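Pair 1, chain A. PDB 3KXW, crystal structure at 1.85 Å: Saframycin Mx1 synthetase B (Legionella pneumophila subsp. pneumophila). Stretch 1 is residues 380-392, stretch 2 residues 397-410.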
# COMPACT_ATOMS: atom_id res chain seq x y z
N ILE A 380 19.27 0.87 1.28
CA ILE A 380 19.31 2.32 1.25
C ILE A 380 19.30 2.82 2.69
O ILE A 380 20.05 3.73 3.02
CB ILE A 380 18.12 2.87 0.46
CG1 ILE A 380 18.24 2.45 -1.00
CG2 ILE A 380 18.01 4.41 0.61
CD1 ILE A 380 16.96 2.56 -1.80
N GLN A 381 18.44 2.24 3.53
CA GLN A 381 18.61 2.33 4.97
C GLN A 381 19.56 1.21 5.34
O GLN A 381 19.68 0.25 4.61
CB GLN A 381 17.28 2.15 5.70
CG GLN A 381 16.23 3.19 5.28
CD GLN A 381 15.01 3.22 6.19
OE1 GLN A 381 15.13 3.12 7.43
NE2 GLN A 381 13.85 3.34 5.59
N GLU A 382 20.25 1.33 6.48
CA GLU A 382 21.10 0.23 6.93
C GLU A 382 20.27 -1.03 7.21
O GLU A 382 19.27 -0.96 7.94
CB GLU A 382 21.91 0.61 8.18
CG GLU A 382 22.63 -0.61 8.81
CD GLU A 382 23.35 -0.29 10.13
OE1 GLU A 382 23.74 0.88 10.33
OE2 GLU A 382 23.53 -1.21 10.96
N VAL A 383 20.69 -2.17 6.65
CA VAL A 383 19.98 -3.44 6.80
C VAL A 383 20.92 -4.50 7.38
O VAL A 383 22.02 -4.70 6.85
CB VAL A 383 19.46 -3.97 5.43
CG1 VAL A 383 19.04 -5.44 5.54
CG2 VAL A 383 18.32 -3.11 4.93
N LYS A 384 20.54 -5.14 8.47
CA LYS A 384 21.26 -6.29 8.99
C LYS A 384 20.38 -7.54 9.00
O LYS A 384 19.18 -7.45 9.24
CB LYS A 384 21.79 -6.02 10.41
CG LYS A 384 23.02 -5.16 10.42
CD LYS A 384 23.60 -5.08 11.82
CE LYS A 384 24.81 -4.14 11.87
NZ LYS A 384 25.71 -4.39 10.74
N ILE A 385 20.96 -8.69 8.73
CA ILE A 385 20.23 -9.94 8.80
C ILE A 385 20.64 -10.59 10.12
O ILE A 385 21.80 -10.96 10.30
CB ILE A 385 20.53 -10.90 7.62
CG1 ILE A 385 20.42 -10.19 6.27
CG2 ILE A 385 19.60 -12.12 7.66
CD1 ILE A 385 18.97 -9.69 5.94
N ILE A 386 19.67 -10.70 11.02
CA ILE A 386 19.92 -11.14 12.38
C ILE A 386 19.02 -12.33 12.72
O ILE A 386 17.82 -12.29 12.46
CB ILE A 386 19.60 -10.01 13.38
CG1 ILE A 386 20.36 -8.71 13.04
CG2 ILE A 386 19.86 -10.46 14.82
CD1 ILE A 386 21.88 -8.80 13.14
N ASP A 387 19.59 -13.39 13.29
CA ASP A 387 18.80 -14.53 13.76
C ASP A 387 17.80 -14.08 14.84
O ASP A 387 18.20 -13.50 15.85
CB ASP A 387 19.74 -15.64 14.25
CG ASP A 387 19.01 -16.89 14.67
OD1 ASP A 387 18.14 -16.82 15.55
OD2 ASP A 387 19.34 -17.97 14.15
N PRO A 388 16.49 -14.30 14.61
CA PRO A 388 15.45 -13.68 15.45
C PRO A 388 15.38 -14.29 16.84
O PRO A 388 14.77 -13.71 17.75
CB PRO A 388 14.14 -13.98 14.71
CG PRO A 388 14.44 -15.02 13.70
CD PRO A 388 15.93 -15.14 13.53
N ASP A 389 15.99 -15.46 16.99
CA ASP A 389 15.96 -16.19 18.26
C ASP A 389 17.23 -15.96 19.08
O ASP A 389 17.15 -15.58 20.25
CB ASP A 389 15.76 -17.68 17.99
CG ASP A 389 14.45 -17.97 17.31
OD1 ASP A 389 13.40 -17.58 17.88
OD2 ASP A 389 14.45 -18.59 16.22
N THR A 390 18.39 -16.17 18.46
CA THR A 390 19.66 -16.01 19.15
C THR A 390 20.15 -14.56 19.12
O THR A 390 20.98 -14.17 19.93
CB THR A 390 20.75 -16.87 18.51
OG1 THR A 390 21.08 -16.34 17.23
CG2 THR A 390 20.30 -18.31 18.39
N LEU A 391 19.64 -13.78 18.17
CA LEU A 391 20.04 -12.38 18.03
C LEU A 391 21.50 -12.23 17.56
O LEU A 391 22.12 -11.16 17.68
CB LEU A 391 19.79 -11.60 19.32
CG LEU A 391 18.35 -11.67 19.86
CD1 LEU A 391 18.21 -10.81 21.10
CD2 LEU A 391 17.33 -11.23 18.79
N ILE A 392 22.04 -13.30 17.00
CA ILE A 392 23.37 -13.27 16.42
C ILE A 392 23.30 -12.98 14.92
O ILE A 392 22.48 -13.55 14.21
CB ILE A 392 24.07 -14.60 16.67
CG1 ILE A 392 24.16 -14.87 18.19
CG2 ILE A 392 25.45 -14.63 16.01
CD1 ILE A 392 24.53 -16.31 18.53
N ASP A 397 24.13 -14.98 2.51
CA ASP A 397 23.49 -16.22 2.07
C ASP A 397 22.98 -17.03 3.24
O ASP A 397 22.83 -18.25 3.15
CB ASP A 397 24.43 -17.06 1.20
CG ASP A 397 24.82 -16.35 -0.07
OD1 ASP A 397 24.08 -15.44 -0.49
OD2 ASP A 397 25.85 -16.69 -0.65
N GLN A 398 22.70 -16.35 4.35
CA GLN A 398 22.05 -17.01 5.49
C GLN A 398 20.80 -16.25 5.89
O GLN A 398 20.83 -15.03 6.06
CB GLN A 398 23.00 -17.12 6.68
CG GLN A 398 22.38 -17.86 7.88
CD GLN A 398 23.41 -18.17 8.94
OE1 GLN A 398 24.26 -17.34 9.26
NE2 GLN A 398 23.35 -19.38 9.48
N VAL A 399 19.70 -16.98 6.03
CA VAL A 399 18.40 -16.37 6.25
C VAL A 399 18.18 -16.01 7.71
O VAL A 399 18.31 -16.85 8.60
CB VAL A 399 17.25 -17.29 5.76
CG1 VAL A 399 15.90 -16.65 6.07
CG2 VAL A 399 17.38 -17.57 4.26
N GLY A 400 17.81 -14.75 7.95
CA GLY A 400 17.48 -14.30 9.29
C GLY A 400 16.47 -13.19 9.19
O GLY A 400 15.93 -12.93 8.11
N GLU A 401 16.20 -12.54 10.31
CA GLU A 401 15.26 -11.43 10.32
C GLU A 401 15.90 -10.17 9.76
O GLU A 401 17.07 -9.88 10.01
CB GLU A 401 14.67 -11.18 11.70
CG GLU A 401 13.57 -10.12 11.68
CD GLU A 401 12.97 -9.84 13.06
OE1 GLU A 401 13.62 -10.14 14.08
OE2 GLU A 401 11.85 -9.31 13.14
N ILE A 402 15.11 -9.41 9.00
CA ILE A 402 15.59 -8.17 8.45
C ILE A 402 15.48 -7.12 9.54
O ILE A 402 14.39 -6.82 10.01
CB ILE A 402 14.78 -7.80 7.19
CG1 ILE A 402 15.06 -8.85 6.10
CG2 ILE A 402 15.13 -6.37 6.72
CD1 ILE A 402 14.06 -8.85 4.94
N TRP A 403 16.62 -6.62 9.98
CA TRP A 403 16.68 -5.51 10.95
C TRP A 403 17.12 -4.22 10.24
O TRP A 403 18.01 -4.25 9.38
CB TRP A 403 17.68 -5.83 12.08
CG TRP A 403 17.18 -6.85 13.06
CD1 TRP A 403 16.26 -7.83 12.82
CD2 TRP A 403 17.58 -7.00 14.43
NE1 TRP A 403 16.06 -8.57 13.96
CE2 TRP A 403 16.86 -8.09 14.96
CE3 TRP A 403 18.49 -6.33 15.26
CZ2 TRP A 403 16.99 -8.50 16.29
CZ3 TRP A 403 18.63 -6.74 16.57
CH2 TRP A 403 17.89 -7.82 17.08
N VAL A 404 16.52 -3.10 10.63
CA VAL A 404 16.74 -1.84 9.93
C VAL A 404 17.16 -0.74 10.88
O VAL A 404 16.67 -0.69 12.00
CB VAL A 404 15.46 -1.41 9.20
CG1 VAL A 404 15.67 -0.10 8.45
CG2 VAL A 404 15.01 -2.53 8.25
N GLN A 405 18.06 0.13 10.44
CA GLN A 405 18.42 1.34 11.20
C GLN A 405 18.65 2.53 10.29
O GLN A 405 19.36 2.42 9.29
CB GLN A 405 19.67 1.10 12.08
CG GLN A 405 20.27 2.40 12.63
CD GLN A 405 21.42 2.15 13.60
OE1 GLN A 405 22.44 1.54 13.24
NE2 GLN A 405 21.27 2.62 14.83
N SER A 406 18.05 3.67 10.63
CA SER A 406 18.36 4.93 9.97
C SER A 406 17.47 6.03 10.54
O SER A 406 16.57 5.77 11.34
CB SER A 406 18.12 4.85 8.45
OG SER A 406 16.74 5.11 8.13
N ASN A 407 17.69 7.25 10.09
CA ASN A 407 16.85 8.37 10.50
C ASN A 407 15.40 8.27 9.99
O ASN A 407 14.54 9.07 10.38
CB ASN A 407 17.49 9.68 10.05
CG ASN A 407 18.68 10.09 10.93
OD1 ASN A 407 19.54 10.84 10.49
ND2 ASN A 407 18.72 9.58 12.15
N SER A 408 15.13 7.30 9.12
CA SER A 408 13.76 7.05 8.65
C SER A 408 12.99 6.10 9.56
O SER A 408 11.79 5.90 9.40
CB SER A 408 13.76 6.47 7.20
OG SER A 408 14.14 7.47 6.25
N VAL A 409 13.68 5.48 10.51
CA VAL A 409 13.00 4.55 11.41
C VAL A 409 12.11 5.32 12.36
O VAL A 409 12.56 6.24 13.06
CB VAL A 409 13.98 3.67 12.19
CG1 VAL A 409 13.25 2.98 13.34
CG2 VAL A 409 14.65 2.65 11.24
N ALA A 410 10.85 4.94 12.38
CA ALA A 410 9.82 5.66 13.11
C ALA A 410 9.98 5.54 14.63
O ALA A 410 10.78 4.76 15.15
CB ALA A 410 8.44 5.18 12.68

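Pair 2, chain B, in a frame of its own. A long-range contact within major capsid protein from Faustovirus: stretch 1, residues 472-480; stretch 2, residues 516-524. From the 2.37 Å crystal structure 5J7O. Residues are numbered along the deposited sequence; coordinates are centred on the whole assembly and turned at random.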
# COMPACT_ATOMS: atom_id res chain seq x y z
N THR B 472 15.95 8.87 12.68
CA THR B 472 16.70 9.89 11.95
C THR B 472 16.32 11.27 12.48
O THR B 472 15.48 11.42 13.37
CB THR B 472 16.43 9.82 10.45
OG1 THR B 472 15.05 10.09 10.19
CG2 THR B 472 16.79 8.46 9.90
N SER B 473 16.96 12.29 11.91
CA SER B 473 16.59 13.67 12.16
C SER B 473 15.56 14.10 11.12
O SER B 473 15.82 13.99 9.92
CB SER B 473 17.82 14.58 12.11
OG SER B 473 17.48 15.92 12.41
N VAL B 474 14.41 14.57 11.59
CA VAL B 474 13.29 14.90 10.72
C VAL B 474 13.10 16.41 10.72
O VAL B 474 12.97 17.03 11.79
CB VAL B 474 12.00 14.19 11.16
CG1 VAL B 474 10.92 14.34 10.09
CG2 VAL B 474 12.28 12.72 11.44
N THR B 475 13.09 17.01 9.54
CA THR B 475 12.71 18.40 9.35
C THR B 475 11.37 18.47 8.62
O THR B 475 10.93 17.50 7.99
CB THR B 475 13.78 19.17 8.56
OG1 THR B 475 14.25 18.37 7.48
CG2 THR B 475 14.95 19.53 9.47
N ASN B 476 10.72 19.62 8.73
CA ASN B 476 9.36 19.80 8.24
C ASN B 476 9.37 20.71 7.02
O ASN B 476 9.76 21.88 7.12
CB ASN B 476 8.46 20.36 9.34
CG ASN B 476 8.49 19.51 10.59
OD1 ASN B 476 7.95 18.40 10.62
ND2 ASN B 476 9.12 20.02 11.65
N GLU B 477 8.93 20.18 5.88
CA GLU B 477 8.90 20.92 4.63
C GLU B 477 7.47 21.22 4.23
O GLU B 477 6.70 20.28 3.95
CB GLU B 477 9.61 20.14 3.53
CG GLU B 477 9.48 20.76 2.15
CD GLU B 477 10.32 22.01 1.98
OE1 GLU B 477 11.04 22.40 2.92
OE2 GLU B 477 10.26 22.61 0.89
N PRO B 478 7.06 22.48 4.18
CA PRO B 478 5.68 22.80 3.79
C PRO B 478 5.45 22.57 2.30
O PRO B 478 6.32 22.81 1.47
CB PRO B 478 5.53 24.28 4.15
CG PRO B 478 6.68 24.58 5.08
CD PRO B 478 7.78 23.67 4.65
N VAL B 479 4.25 22.10 1.98
CA VAL B 479 3.75 22.02 0.61
C VAL B 479 2.43 22.77 0.57
O VAL B 479 1.51 22.46 1.33
CB VAL B 479 3.57 20.56 0.14
CG1 VAL B 479 2.92 20.53 -1.23
CG2 VAL B 479 4.91 19.85 0.11
N TYR B 480 2.34 23.76 -0.31
CA TYR B 480 1.21 24.69 -0.34
C TYR B 480 0.29 24.38 -1.52
O TYR B 480 0.74 24.30 -2.66
CB TYR B 480 1.70 26.13 -0.44
CG TYR B 480 2.40 26.65 0.80
CD1 TYR B 480 1.67 27.05 1.91
CD2 TYR B 480 3.78 26.76 0.84
CE1 TYR B 480 2.31 27.53 3.04
CE2 TYR B 480 4.42 27.24 1.96
CZ TYR B 480 3.68 27.62 3.06
OH TYR B 480 4.32 28.10 4.19
N ILE B 516 2.58 18.93 5.49
CA ILE B 516 3.91 18.85 6.09
C ILE B 516 4.55 17.55 5.64
O ILE B 516 4.02 16.46 5.91
CB ILE B 516 3.85 18.93 7.63
CG1 ILE B 516 3.52 20.36 8.08
CG2 ILE B 516 5.17 18.48 8.23
CD1 ILE B 516 4.63 21.35 7.82
N VAL B 517 5.68 17.66 4.96
CA VAL B 517 6.45 16.50 4.50
C VAL B 517 7.53 16.21 5.53
O VAL B 517 8.40 17.07 5.75
CB VAL B 517 7.06 16.74 3.11
CG1 VAL B 517 7.93 15.56 2.71
CG2 VAL B 517 5.97 16.97 2.08
N PRO B 518 7.52 15.05 6.18
CA PRO B 518 8.61 14.68 7.09
C PRO B 518 9.83 14.22 6.31
O PRO B 518 9.84 13.13 5.74
CB PRO B 518 8.00 13.55 7.93
CG PRO B 518 6.97 12.94 7.04
CD PRO B 518 6.43 14.06 6.20
N VAL B 519 10.87 15.05 6.29
CA VAL B 519 12.09 14.78 5.55
C VAL B 519 13.11 14.19 6.51
O VAL B 519 13.47 14.82 7.51
CB VAL B 519 12.63 16.04 4.87
CG1 VAL B 519 13.91 15.73 4.11
CG2 VAL B 519 11.59 16.63 3.93
N GLU B 520 13.60 12.99 6.20
CA GLU B 520 14.52 12.27 7.07
C GLU B 520 15.96 12.54 6.66
O GLU B 520 16.32 12.39 5.49
CB GLU B 520 14.23 10.77 7.02
CG GLU B 520 12.85 10.39 7.52
CD GLU B 520 12.50 8.94 7.21
OE1 GLU B 520 11.79 8.70 6.21
OE2 GLU B 520 12.95 8.05 7.96
N THR B 521 16.78 12.92 7.64
CA THR B 521 18.22 13.09 7.45
C THR B 521 18.91 11.98 8.23
O THR B 521 18.86 11.95 9.47
CB THR B 521 18.69 14.47 7.93
OG1 THR B 521 17.98 15.49 7.21
CG2 THR B 521 20.18 14.63 7.69
N GLU B 522 19.55 11.06 7.51
CA GLU B 522 20.18 9.91 8.15
C GLU B 522 21.26 10.35 9.13
O GLU B 522 22.03 11.28 8.86
CB GLU B 522 20.78 8.98 7.09
CG GLU B 522 19.76 8.29 6.20
CD GLU B 522 20.39 7.43 5.13
OE1 GLU B 522 21.49 6.88 5.37
OE2 GLU B 522 19.79 7.30 4.04
N THR B 523 21.30 9.68 10.28
CA THR B 523 22.30 9.96 11.31
C THR B 523 23.48 8.99 11.27
O THR B 523 24.51 9.28 11.89
CB THR B 523 21.66 9.92 12.70
OG1 THR B 523 20.99 8.67 12.89
CG2 THR B 523 20.66 11.06 12.86
N LEU B 524 23.36 7.87 10.57
CA LEU B 524 24.44 6.91 10.43
C LEU B 524 24.89 6.86 8.98
O LEU B 524 24.07 6.68 8.08
CB LEU B 524 23.99 5.51 10.89
CG LEU B 524 23.68 5.32 12.37
CD1 LEU B 524 23.00 3.98 12.60
CD2 LEU B 524 24.95 5.42 13.20
O HOH W 1 13.06 8.43 10.59
O HOH W 2 15.85 16.38 8.35

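The sharpest difference lies at one matched position: W403(A) in pair 1 falls on V519(B) in pair 2, their CA atoms 0.3 Å apart after superposition, yet one site carries an indole and the other a small branched side chain. The indole works as a platform. I386(A) lies over one face, its CB 3.7 Å from the centroid of the five-membered ring, while L391(A) CD2 meets the edge at W403(A) CZ2, 3.7 Å away. The ring nitrogen is not left unpaired, because W403(A) NE1 donates to E401(A) OE1 at 2.9 Å, a bond between next-but-one neighbours on the same strand. In pair 2 the match of I386(A) is E477(B), whose CB comes 4.0 Å from V519(B) CG2; its aliphatic start packs while its end leads away, and its carboxylate is satisfied elsewhere in the structure.

Beneath these choices the backbone is the same. Fourteen residues superpose with an RMSD of 0.7 Å, and the antiparallel strands run at 153° in pair 1 and 148° in pair 2. Three hydrogen-bonded pairs match: E382(A)–Q405(A) with S473(B)–T521(B), K384(A)–W403(A) with T475(B)–V519(B), and I386(A)–E401(A) with E477(B)–V517(B). The central rung is well formed in both, W403(A) N to K384(A) O at 2.8 Å and V519(B) N to T475(B) O at 3.0 Å. One bond of the end rung in pair 1, E382(A) N to Q405(A) O at 3.1 Å, is weak, although its partner, Q405(A) N to E382(A) O at 3.0 Å, is well directed; the matching S473(B) N to T521(B) O, also 3.1 Å, is well directed.

On the other face, V383(A) and V474(B) are the shared solution, both valines in the t rotamer. V383(A) CG1 touches I402(A) CG2 at 4.2 Å, and V474(B) CG1 touches P518(B) CB at 3.7 Å. Proline is tolerated here because this non-hydrogen-bonded position asks no amide hydrogen of it across the pair. Farther along, G400(A) makes room: an ideal CB would sit 3.1 Å from I385(A) CG2. Its counterpart I516(B), paired with P478(B), carries a full side chain. Its CG2 lies 3.7 Å from OD1 of N476(B), the match of I385(A), and its CD1 lies 4.4 Å from P478(B) CA.

Polar ends are tied differently. S406(A) OG donates directly to Q381(A) OE1 at 2.7 Å. At T472(B), which matches Q381(A), a water bridges instead, accepting from T472(B) OG1 at 2.6 Å and donating to E520(B) OE2 at 2.7 Å. A second water links T475(B) OG1 and T521(B) OG1, at 2.7 and 2.6 Å, so short threonines span the strands through solvent.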